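Local coordinates for phosphodiesterase (PDB 4G75), which is a colicin M-like bacteriocin that binds magnesium and probably kills rival bacteria by hydrolysing a peptidoglycan precursor, at residues Pro170-Lys173 against Gln177-Gly180; Thr136-Val141 against Ile163-Ile168; Ala66-Thr71 against Met258-Arg263. All blocks are in the same frame, centred on the assembly; numbering follows the deposited sequence.

Interaction 1: Pro170-Lys173 against Gln177-Gly180; sequences PNVK and QFIG. With EDO (1,2-ethanediol), chain K.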
loop_
_atom_site.group_PDB
_atom_site.type_symbol
_atom_site.label_atom_id
_atom_site.label_comp_id
_atom_site.label_asym_id
_atom_site.label_seq_id
_atom_site.Cartn_x
_atom_site.Cartn_y
_atom_site.Cartn_z
ATOM N N PRO A 170 17.141 -6.180 4.522
ATOM C CA PRO A 170 17.897 -5.815 5.723
ATOM C C PRO A 170 19.304 -6.398 5.696
ATOM O O PRO A 170 19.511 -7.543 5.285
ATOM C CB PRO A 170 17.079 -6.436 6.866
ATOM C CG PRO A 170 15.735 -6.738 6.268
ATOM C CD PRO A 170 15.994 -7.047 4.832
ATOM N N ASN A 171 20.265 -5.586 6.120
ATOM C CA ASN A 171 21.659 -5.993 6.183
ATOM C C ASN A 171 22.010 -6.256 7.642
ATOM O O ASN A 171 22.325 -5.334 8.392
ATOM C CB ASN A 171 22.536 -4.885 5.605
ATOM C CG ASN A 171 23.986 -5.294 5.461
ATOM O OD1 ASN A 171 24.436 -6.250 6.083
ATOM N ND2 ASN A 171 24.728 -4.557 4.635
ATOM N N VAL A 172 21.916 -7.513 8.055
ATOM C CA VAL A 172 22.098 -7.863 9.461
ATOM C C VAL A 172 23.497 -7.506 9.961
ATOM O O VAL A 172 23.666 -6.991 11.071
ATOM C CB VAL A 172 21.815 -9.356 9.704
ATOM C CG1 VAL A 172 22.019 -9.704 11.168
ATOM C CG2 VAL A 172 20.394 -9.700 9.266
ATOM N N LYS A 173 24.499 -7.765 9.130
ATOM C CA LYS A 173 25.875 -7.451 9.504
ATOM C C LYS A 173 26.091 -5.975 9.817
ATOM O O LYS A 173 27.007 -5.622 10.558
ATOM C CB LYS A 173 26.856 -7.907 8.419
ATOM C CG LYS A 173 26.999 -9.419 8.343
ATOM C CD LYS A 173 28.184 -9.824 7.482
ATOM C CE LYS A 173 27.911 -9.548 6.020
ATOM N NZ LYS A 173 26.791 -10.377 5.489
ATOM N N GLN A 177 22.994 -3.534 16.619
ATOM C CA GLN A 177 22.616 -4.526 17.622
ATOM C C GLN A 177 23.281 -5.859 17.320
ATOM O O GLN A 177 23.764 -6.544 18.222
ATOM C CB GLN A 177 21.102 -4.699 17.695
ATOM C CG GLN A 177 20.379 -3.489 18.241
ATOM C CD GLN A 177 18.896 -3.732 18.395
ATOM O OE1 GLN A 177 18.094 -3.252 17.596
ATOM N NE2 GLN A 177 18.522 -4.495 19.418
ATOM N N PHE A 178 23.321 -6.219 16.044
ATOM C CA PHE A 178 23.999 -7.451 15.668
ATOM C C PHE A 178 25.501 -7.363 15.902
ATOM O O PHE A 178 26.101 -8.287 16.442
ATOM C CB PHE A 178 23.711 -7.851 14.226
ATOM C CG PHE A 178 24.357 -9.145 13.842
ATOM C CD1 PHE A 178 23.772 -10.348 14.191
ATOM C CD2 PHE A 178 25.571 -9.161 13.174
ATOM C CE1 PHE A 178 24.371 -11.551 13.868
ATOM C CE2 PHE A 178 26.179 -10.360 12.848
ATOM C CZ PHE A 178 25.575 -11.558 13.194
ATOM N N ILE A 179 26.110 -6.257 15.491
ATOM C CA ILE A 179 27.540 -6.075 15.725
ATOM C C ILE A 179 27.832 -6.206 17.218
ATOM O O ILE A 179 28.796 -6.855 17.612
ATOM C CB ILE A 179 28.061 -4.726 15.184
ATOM C CG1 ILE A 179 27.824 -4.626 13.680
ATOM C CG2 ILE A 179 29.552 -4.547 15.512
ATOM C CD1 ILE A 179 28.036 -3.233 13.114
ATOM N N GLY A 180 26.980 -5.605 18.044
ATOM C CA GLY A 180 27.127 -5.702 19.485
ATOM C C GLY A 180 27.034 -7.134 19.979
ATOM O O GLY A 180 27.841 -7.574 20.799
HETATM C C1 EDO K . 20.348 -2.870 8.234
HETATM O O1 EDO K . 19.823 -2.841 6.904
HETATM C C2 EDO K . 20.657 -1.453 8.700
HETATM O O2 EDO K . 19.436 -0.801 9.068
#
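Val172 holds CG1 trans to its own backbone N (chi1 180°), and Phe178 does the same with its CG (chi1 -178°); these two choices bring a methyl group over an aromatic ring. Val172 CG1 stands 3.8 Å from the centroid of the Phe178 ring and 25° off its normal, a CH-pi contact over the face. The methyl is displaced toward the rim rather than centred, and its approach of 3.6 Å to Phe178 CD1 is ordinary apolar packing. The remaining contacts use the main chain of 170-173. Val172 O lies 3.3 Å from Phe178 CB, while Lys173 CA meets the ring obliquely at Phe178 CD2. One residue further along, Ile179 CG1 comes within 3.4 Å of Lys173 O, at a more exposed margin. No hydrogen bond joins the two segments, so van der Waals contact carries the pairing. A 1,2-ethanediol, probably from the crystallisation liquor, accepts a nearly straight bond from Asn171 N to its O1 at 2.9 Å. The contact is local: the 3-10 turn at Val172 and Lys173 leads almost directly into helix 176-184, whose first turn carries Phe178 and Ile179. That helix packs on the sheet, with Phe178 touching Phe194 of strand 188-199 and Ile287 of strand 283-290, while Val172 reaches Val285, Ile287 and, on strand 229-243, Ile236.

Interaction 2: Thr136-Val141 against Ile163-Ile168; sequences TFNGGV and IERLNI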
loop_
_atom_site.group_PDB
_atom_site.type_symbol
_atom_site.label_atom_id
_atom_site.label_comp_id
_atom_site.label_asym_id
_atom_site.label_seq_id
_atom_site.Cartn_x
_atom_site.Cartn_y
_atom_site.Cartn_z
ATOM N N THR A 136 -5.241 -9.367 2.592
ATOM C CA THR A 136 -3.798 -9.412 2.394
ATOM C C THR A 136 -3.419 -8.461 1.267
ATOM O O THR A 136 -4.085 -8.434 0.225
ATOM C CB THR A 136 -3.349 -10.824 2.009
ATOM O OG1 THR A 136 -3.855 -11.757 2.971
ATOM C CG2 THR A 136 -1.824 -10.921 1.967
ATOM N N PHE A 137 -2.363 -7.681 1.480
ATOM C CA PHE A 137 -1.897 -6.726 0.467
ATOM C C PHE A 137 -0.973 -7.384 -0.550
ATOM O O PHE A 137 -0.235 -8.322 -0.229
ATOM C CB PHE A 137 -1.127 -5.574 1.121
ATOM C CG PHE A 137 -1.969 -4.681 1.994
ATOM C CD1 PHE A 137 -2.964 -3.892 1.448
ATOM C CD2 PHE A 137 -1.720 -4.590 3.361
ATOM C CE1 PHE A 137 -3.726 -3.054 2.255
ATOM C CE2 PHE A 137 -2.470 -3.755 4.160
ATOM C CZ PHE A 137 -3.470 -2.986 3.608
ATOM N N ASN A 138 -0.985 -6.859 -1.772
ATOM C CA ASN A 138 -0.044 -7.293 -2.802
ATOM C C ASN A 138 1.395 -6.816 -2.605
ATOM O O ASN A 138 2.350 -7.531 -2.947
ATOM C CB ASN A 138 -0.522 -6.835 -4.180
ATOM C CG ASN A 138 0.364 -7.350 -5.297
ATOM O OD1 ASN A 138 0.480 -8.559 -5.500
ATOM N ND2 ASN A 138 1.002 -6.439 -6.020
ATOM N N GLY A 139 1.547 -5.602 -2.082
ATOM C CA GLY A 139 2.856 -4.977 -1.954
ATOM C C GLY A 139 3.299 -4.281 -3.234
ATOM O O GLY A 139 4.496 -4.116 -3.480
ATOM N N GLY A 140 2.328 -3.878 -4.050
ATOM C CA GLY A 140 2.605 -3.187 -5.303
ATOM C C GLY A 140 1.997 -1.801 -5.421
ATOM O O GLY A 140 1.734 -1.138 -4.413
ATOM N N VAL A 141 1.757 -1.361 -6.659
ATOM C CA VAL A 141 1.360 0.032 -6.912
ATOM C C VAL A 141 0.026 0.415 -6.279
ATOM O O VAL A 141 -0.227 1.592 -6.047
ATOM C CB VAL A 141 1.312 0.378 -8.433
ATOM C CG1 VAL A 141 2.674 0.178 -9.070
ATOM C CG2 VAL A 141 0.239 -0.435 -9.155
ATOM N N ILE A 163 5.748 -10.532 4.808
ATOM C CA ILE A 163 7.049 -9.890 4.966
ATOM C C ILE A 163 7.868 -9.864 3.674
ATOM O O ILE A 163 8.557 -8.890 3.399
ATOM C CB ILE A 163 7.867 -10.518 6.126
ATOM C CG1 ILE A 163 9.017 -9.593 6.540
ATOM C CG2 ILE A 163 8.343 -11.919 5.763
ATOM C CD1 ILE A 163 9.769 -10.067 7.804
ATOM N N GLU A 164 7.789 -10.931 2.887
ATOM C CA GLU A 164 8.546 -11.007 1.643
ATOM C C GLU A 164 8.025 -10.033 0.584
ATOM O O GLU A 164 8.727 -9.727 -0.385
ATOM C CB GLU A 164 8.575 -12.447 1.098
ATOM C CG GLU A 164 7.238 -12.984 0.588
ATOM C CD GLU A 164 6.362 -13.588 1.684
ATOM O OE1 GLU A 164 6.688 -13.449 2.888
ATOM O OE2 GLU A 164 5.334 -14.208 1.334
ATOM N N ARG A 165 6.803 -9.541 0.763
ATOM C CA ARG A 165 6.239 -8.598 -0.208
ATOM C C ARG A 165 6.570 -7.151 0.130
ATOM O O ARG A 165 6.281 -6.254 -0.650
ATOM C CB ARG A 165 4.723 -8.782 -0.360
ATOM C CG ARG A 165 4.361 -10.110 -1.014
ATOM C CD ARG A 165 2.862 -10.308 -1.221
ATOM N NE ARG A 165 2.642 -11.496 -2.038
ATOM C CZ ARG A 165 2.438 -11.487 -3.351
ATOM N NH1 ARG A 165 2.378 -10.348 -4.026
ATOM N NH2 ARG A 165 2.263 -12.629 -3.988
ATOM N N LEU A 166 7.169 -6.925 1.294
ATOM C CA LEU A 166 7.660 -5.591 1.638
ATOM C C LEU A 166 8.758 -5.150 0.680
ATOM O O LEU A 166 8.978 -3.956 0.483
ATOM C CB LEU A 166 8.207 -5.555 3.073
ATOM C CG LEU A 166 7.251 -5.820 4.233
ATOM C CD1 LEU A 166 8.049 -5.922 5.523
ATOM C CD2 LEU A 166 6.172 -4.733 4.351
ATOM N N ASN A 167 9.453 -6.122 0.095
ATOM C CA ASN A 167 10.623 -5.842 -0.731
ATOM C C ASN A 167 11.730 -5.134 0.051
ATOM O O ASN A 167 12.389 -4.226 -0.462
ATOM C CB ASN A 167 10.240 -5.019 -1.963
ATOM C CG ASN A 167 11.207 -5.214 -3.110
ATOM O OD1 ASN A 167 11.841 -6.261 -3.220
ATOM N ND2 ASN A 167 11.319 -4.211 -3.975
ATOM N N ILE A 168 11.929 -5.541 1.300
ATOM C CA ILE A 168 13.031 -4.999 2.079
ATOM C C ILE A 168 14.258 -5.906 1.970
ATOM O O ILE A 168 14.142 -7.080 1.628
ATOM C CB ILE A 168 12.653 -4.735 3.551
ATOM C CG1 ILE A 168 12.177 -6.020 4.237
ATOM C CG2 ILE A 168 11.593 -3.632 3.636
ATOM C CD1 ILE A 168 12.032 -5.869 5.759
HETATM O O HOH W 1 6.553 -3.694 -1.627
#
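Arg165 reaches from 163-168 to the main chain of Asn138, and a well-formed hydrogen bond crosses the contact: NH1 donates to Asn138 O at 3.0 Å with an N-H...O angle of 164°. The carbonyl receives it in its own plane, on a lone pair, and the oxygen lies almost in the guanidinium plane as well, so both groups are used in their preferred directions. The arginine chain runs extended from CG to NE, which carries the guanidinium across to the other loop. The same NH1 also bonds Val2 O, tying the N-terminal end of the chain to this junction.

Van der Waals contact follows the arginine's aliphatic part. Arg165 CD approaches Asn138 O to 3.3 Å and Phe137 O to 3.8 Å; the latter carbonyl is buried without a polar partner in the model. Gly139, having no side chain, lets the Arg165 carbonyl come close, its CA 3.9 Å from Arg165 O.

Water-mediated contact comes third: water 1 bridges Gly139 O and Arg165 O, 2.8 Å from each.

Helix 143-153 follows at once, with Thr143 OG1 bonded to Gly139 N. An arginine bonded to a backbone carbonyl thus joins two loops through buried residues of the Colicin M family region near its magnesium site: the Phe137 side chain lies about 6 Å from that of the magnesium-binding Val211 and about 12 Å from the ion itself.

Interaction 3: Ala66-Thr71 against Met258-Arg263; sequences ANWGTT and MTRLGR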
loop_
_atom_site.group_PDB
_atom_site.type_symbol
_atom_site.label_atom_id
_atom_site.label_comp_id
_atom_site.label_asym_id
_atom_site.label_seq_id
_atom_site.Cartn_x
_atom_site.Cartn_y
_atom_site.Cartn_z
ATOM N N ALA A 66 -14.485 19.014 -1.028
ATOM C CA ALA A 66 -14.398 19.805 0.200
ATOM C C ALA A 66 -14.135 21.287 -0.056
ATOM O O ALA A 66 -13.935 22.053 0.886
ATOM C CB ALA A 66 -13.339 19.231 1.134
ATOM N N ASN A 67 -14.132 21.684 -1.324
ATOM C CA ASN A 67 -13.945 23.087 -1.684
ATOM C C ASN A 67 -12.673 23.686 -1.100
ATOM O O ASN A 67 -12.706 24.731 -0.446
ATOM C CB ASN A 67 -15.152 23.914 -1.242
ATOM C CG ASN A 67 -16.433 23.472 -1.912
ATOM O OD1 ASN A 67 -17.424 23.172 -1.244
ATOM N ND2 ASN A 67 -16.417 23.416 -3.239
ATOM N N TRP A 68 -11.549 23.021 -1.333
ATOM C CA TRP A 68 -10.273 23.538 -0.873
ATOM C C TRP A 68 -9.871 24.733 -1.713
ATOM O O TRP A 68 -9.155 25.612 -1.247
ATOM C CB TRP A 68 -9.188 22.471 -0.992
ATOM C CG TRP A 68 -9.232 21.412 0.057
ATOM C CD1 TRP A 68 -10.208 21.205 0.985
ATOM C CD2 TRP A 68 -8.264 20.379 0.250
ATOM N NE1 TRP A 68 -9.895 20.114 1.764
ATOM C CE2 TRP A 68 -8.704 19.590 1.330
ATOM C CE3 TRP A 68 -7.062 20.052 -0.381
ATOM C CZ2 TRP A 68 -7.984 18.489 1.793
ATOM C CZ3 TRP A 68 -6.343 18.965 0.085
ATOM C CH2 TRP A 68 -6.810 18.195 1.159
ATOM N N GLY A 69 -10.324 24.749 -2.963
ATOM C CA GLY A 69 -9.939 25.787 -3.900
ATOM C C GLY A 69 -8.470 25.697 -4.275
ATOM O O GLY A 69 -7.866 26.680 -4.695
ATOM N N THR A 70 -7.895 24.510 -4.121
ATOM C CA THR A 70 -6.487 24.287 -4.424
ATOM C C THR A 70 -6.309 23.561 -5.756
ATOM O O THR A 70 -7.279 23.336 -6.483
ATOM C CB THR A 70 -5.810 23.475 -3.303
ATOM O OG1 THR A 70 -6.628 22.345 -2.976
ATOM C CG2 THR A 70 -5.641 24.335 -2.063
ATOM N N THR A 71 -5.071 23.185 -6.070
ATOM C CA THR A 71 -4.765 22.580 -7.364
ATOM C C THR A 71 -5.493 21.254 -7.567
ATOM O O THR A 71 -5.666 20.476 -6.628
ATOM C CB THR A 71 -3.247 22.350 -7.550
ATOM O OG1 THR A 71 -2.982 21.928 -8.895
ATOM C CG2 THR A 71 -2.740 21.287 -6.583
HETATM N N MSE A 258 -2.048 15.374 1.693
HETATM C CA MSE A 258 -2.474 14.133 2.330
HETATM C C MSE A 258 -2.710 14.333 3.824
HETATM O O MSE A 258 -3.633 13.761 4.388
HETATM C CB MSE A 258 -1.456 13.005 2.080
HETATM C CG MSE A 258 -1.342 12.579 0.608
HETATM SE SE MSE A 258 -3.041 11.921 -0.096
HETATM C CE MSE A 258 -3.122 10.227 0.891
ATOM N N THR A 259 -1.878 15.153 4.461
ATOM C CA THR A 259 -2.069 15.479 5.873
ATOM C C THR A 259 -3.417 16.172 6.090
ATOM O O THR A 259 -4.142 15.855 7.036
ATOM C CB THR A 259 -0.926 16.363 6.405
ATOM O OG1 THR A 259 0.325 15.725 6.128
ATOM C CG2 THR A 259 -1.054 16.580 7.906
ATOM N N ARG A 260 -3.754 17.107 5.206
ATOM C CA ARG A 260 -5.036 17.794 5.299
ATOM C C ARG A 260 -6.179 16.816 5.067
ATOM O O ARG A 260 -7.155 16.804 5.817
ATOM C CB ARG A 260 -5.116 18.965 4.317
ATOM C CG ARG A 260 -6.356 19.826 4.518
ATOM C CD ARG A 260 -6.380 21.022 3.575
ATOM N NE ARG A 260 -7.646 21.741 3.674
ATOM C CZ ARG A 260 -7.899 22.899 3.076
ATOM N NH1 ARG A 260 -6.968 23.478 2.332
ATOM N NH2 ARG A 260 -9.088 23.477 3.226
ATOM N N LEU A 261 -6.048 15.982 4.035
ATOM C CA LEU A 261 -7.046 14.952 3.770
ATOM C C LEU A 261 -7.283 14.076 5.004
ATOM O O LEU A 261 -8.424 13.783 5.367
ATOM C CB LEU A 261 -6.618 14.086 2.579
ATOM C CG LEU A 261 -7.510 12.884 2.259
ATOM C CD1 LEU A 261 -8.931 13.333 1.970
ATOM C CD2 LEU A 261 -6.952 12.092 1.084
ATOM N N GLY A 262 -6.198 13.652 5.647
ATOM C CA GLY A 262 -6.306 12.792 6.811
ATOM C C GLY A 262 -7.066 13.432 7.952
ATOM O O GLY A 262 -7.732 12.750 8.733
ATOM N N ARG A 263 -6.960 14.751 8.054
ATOM C CA ARG A 263 -7.635 15.484 9.121
ATOM C C ARG A 263 -9.113 15.723 8.828
ATOM O O ARG A 263 -9.889 16.012 9.733
ATOM C CB ARG A 263 -6.922 16.811 9.384
ATOM C CG ARG A 263 -5.606 16.642 10.108
ATOM C CD ARG A 263 -4.699 17.851 9.964
ATOM N NE ARG A 263 -3.409 17.608 10.606
ATOM C CZ ARG A 263 -2.374 18.438 10.545
ATOM N NH1 ARG A 263 -2.479 19.575 9.872
ATOM N NH2 ARG A 263 -1.239 18.131 11.158
HETATM O O HOH W 2 -8.256 25.875 1.382
#
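Arg260 lies flat on the indole of Trp68, a cation-pi stack that joins the loop after helix 55-65 to helix 255-264. The loop begins with a Schellman motif: Asn67, with positive phi, is the first residue to leave the helix, and the tryptophan follows it directly. Guanidinium and indole planes are only 14° apart, and their centres are separated by 3.5 Å. The evidence for a face-on charge contact is direct, because Arg260 CZ sits 3.5 Å from the centroid of the five-membered ring and just 8° off its normal.

The two side chains run past one another in opposite directions, so the arginine is matched along its length: its charged end covers the pyrrole half, and its aliphatic part covers the benzo half. There Arg260 CD makes a CH-pi contact, 3.5 Å from the centroid of the six-membered ring. A nearly trans chi1 (-172°) and a chain extended from CG to NE explain how one residue of a helix can span the whole bicycle. Leu261 enters differently, at the rim of the indole: its backbone N lies near the ring plane, 3.7 Å from Trp68 CH2.

Trp68 NE1 and Arg260 NE are both donors, so their closeness is no hydrogen bond. Glu264, one turn further along the helix, serves both: its OE1 accepts from Trp68 NE1 and its OE2 forms a salt bridge with Arg260 NE, which would hold ring and guanidinium in place against each other. The tryptophan also meets the ring of Trp62 on helix 55-65, with planes steeply inclined. A solvent link closes the pair at the guanidinium end, where water 2 accepts from Arg260 NH1 at 2.9 Å and donates to Trp68 O at 2.8 Å.

Along the chain, interaction 3 opens first and closes last, and interactions 2 and 1 follow one another inside its long loop. Interaction 2 lies near the middle of the molecule, its centre about 8 Å from that of the chain. Interaction 1 lies on the beta sheet and interaction 3 among the helices. Centre to centre, interactions 1 and 2 are about 23 Å apart, interactions 2 and 3 about 28 Å, and interactions 1 and 3 about 42 Å. Residues 163-168 adjoin 170-173 in sequence, so one loop leads from the buried junction to the sheet; beyond that link, none touches another. Interaction 3 pins the region after helix 55-65 to helix 255-264, joining early and late parts of the elongated chain.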